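Local atomic coordinates of O-phospho-L-seryl-tRNA:Cys-tRNA synthase (Methanocaldococcus jannaschii DSM 2661, PDB entry 5X6B), a protein that probably converts O-phosphoseryl-tRNA into cysteinyl-tRNA, using a pyridoxal phosphate cofactor. Residues Ile197-Val202 / Asn208-Lys213. Sequence-based numbering, arbitrary orientation.
Sequences ILLTHV and NLNDAK
The imidazole of His-201 turns an edge to a backbone carbonyl: Asn-210 O lies in the ring plane, 3.4 Å from His-201 CD2. The CB of His-201 is directed away from 208-213, but CG stands anti to the backbone N (chi1 -160°), which brings the ring alongside Leu-209. The two side chains run side by side in the same direction, with Leu-209 CD1 3.5 Å from His-201 NE2, oblique to the ring. The other ring nitrogen, ND1, is hydrogen-bonded to Thr-233 OG1, which helps fix the ring's rotation. With an alanine in place of His-201, Thr-233 OG1 would probably lose this partner and a gap is likely to open beside Leu-209 CD1. In the fold, the contact joins the end of strand 194-200, part of the large mixed sheet, to the connection into helix 212-221, within a beta-alpha-beta unit completed by strand 226-229. Leu-199, whose CB is directed toward 208-213, sets CD2 4.1 Å from Ala-212 CB, joining the strand to the segment that leads into that helix; Leu-228 also touches Ala-212. At the other end, Val-202 CG2 meets Leu-209 CD1 at 3.8 Å. Beside it, Val-202 CA directs a nearly straight C-H···O contact (167° at the hydrogen) to Asn-208 O, 3.3 Å away. The amide of Asn-208 leads away from 197-202, its ND2 bonded to Thr-172 O and its OD1 to Ile-341 N.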
# COMPACT_ATOMS: atom_id res chain seq x y z
N ILE B 197 28.56 12.62 -5.19
CA ILE B 197 28.90 11.54 -6.11
C ILE B 197 27.79 10.49 -6.14
O ILE B 197 27.37 9.99 -5.09
CB ILE B 197 30.23 10.88 -5.72
CG1 ILE B 197 31.35 11.92 -5.71
CG2 ILE B 197 30.57 9.76 -6.68
CD1 ILE B 197 32.65 11.40 -5.19
N LEU B 198 27.32 10.17 -7.34
CA LEU B 198 26.18 9.27 -7.51
C LEU B 198 26.52 8.08 -8.40
O LEU B 198 27.06 8.25 -9.50
CB LEU B 198 24.99 10.04 -8.08
CG LEU B 198 23.62 9.36 -8.19
CD1 LEU B 198 22.52 10.37 -7.97
CD2 LEU B 198 23.44 8.68 -9.55
N LEU B 199 26.21 6.87 -7.94
CA LEU B 199 26.42 5.67 -8.74
C LEU B 199 25.13 4.86 -8.88
O LEU B 199 24.57 4.39 -7.89
CB LEU B 199 27.52 4.80 -8.14
CG LEU B 199 27.74 3.45 -8.83
CD1 LEU B 199 28.15 3.63 -10.29
CD2 LEU B 199 28.77 2.61 -8.08
N THR B 200 24.67 4.71 -10.12
CA THR B 200 23.54 3.83 -10.40
C THR B 200 24.01 2.39 -10.25
O THR B 200 24.68 1.86 -11.14
CB THR B 200 22.99 4.06 -11.81
OG1 THR B 200 22.62 5.44 -11.96
CG2 THR B 200 21.76 3.20 -12.04
N HIS B 201 23.67 1.77 -9.12
CA HIS B 201 24.20 0.45 -8.76
C HIS B 201 23.92 -0.60 -9.83
O HIS B 201 24.79 -1.40 -10.17
CB HIS B 201 23.64 -0.00 -7.42
CG HIS B 201 24.45 -1.07 -6.76
ND1 HIS B 201 24.07 -1.67 -5.58
CD2 HIS B 201 25.63 -1.64 -7.11
CE1 HIS B 201 24.98 -2.57 -5.24
NE2 HIS B 201 25.93 -2.56 -6.15
N VAL B 202 22.69 -0.59 -10.34
CA VAL B 202 22.35 -1.32 -11.56
C VAL B 202 21.53 -0.38 -12.45
O VAL B 202 20.47 0.10 -12.04
CB VAL B 202 21.55 -2.62 -11.26
CG1 VAL B 202 20.86 -3.13 -12.52
CG2 VAL B 202 22.47 -3.70 -10.71
N ASN B 208 23.49 -3.73 -15.74
CA ASN B 208 24.86 -4.00 -15.33
C ASN B 208 25.08 -3.68 -13.86
O ASN B 208 24.80 -2.57 -13.41
CB ASN B 208 25.85 -3.20 -16.18
CG ASN B 208 25.90 -3.67 -17.61
OD1 ASN B 208 25.65 -4.84 -17.90
ND2 ASN B 208 26.24 -2.76 -18.52
N LEU B 209 25.59 -4.65 -13.12
CA LEU B 209 26.00 -4.43 -11.75
C LEU B 209 27.34 -3.67 -11.73
O LEU B 209 28.12 -3.75 -12.69
CB LEU B 209 26.11 -5.77 -11.01
CG LEU B 209 26.47 -5.78 -9.52
CD1 LEU B 209 25.53 -4.90 -8.72
CD2 LEU B 209 26.45 -7.21 -9.02
N ASN B 210 27.59 -2.93 -10.66
CA ASN B 210 28.82 -2.15 -10.56
C ASN B 210 29.47 -2.33 -9.19
O ASN B 210 28.79 -2.44 -8.18
CB ASN B 210 28.53 -0.67 -10.82
CG ASN B 210 28.09 -0.39 -12.25
OD1 ASN B 210 26.95 -0.03 -12.50
ND2 ASN B 210 29.02 -0.55 -13.19
N ASP B 211 30.80 -2.38 -9.16
CA ASP B 211 31.53 -2.52 -7.91
C ASP B 211 31.49 -1.22 -7.11
O ASP B 211 32.38 -0.38 -7.24
CB ASP B 211 32.98 -2.95 -8.16
CG ASP B 211 33.70 -3.36 -6.89
OD1 ASP B 211 33.03 -3.51 -5.85
OD2 ASP B 211 34.93 -3.53 -6.93
N ALA B 212 30.46 -1.06 -6.30
CA ALA B 212 30.19 0.19 -5.59
C ALA B 212 31.32 0.60 -4.65
O ALA B 212 31.49 1.79 -4.36
CB ALA B 212 28.88 0.08 -4.81
N LYS B 213 32.09 -0.37 -4.16
CA LYS B 213 33.13 -0.09 -3.17
C LYS B 213 34.21 0.81 -3.75
O LYS B 213 34.76 1.66 -3.04
CB LYS B 213 33.76 -1.39 -2.67
CG LYS B 213 34.69 -1.19 -1.48
CD LYS B 213 35.14 -2.51 -0.89
CE LYS B 213 35.95 -2.30 0.38
NZ LYS B 213 36.36 -3.59 1.00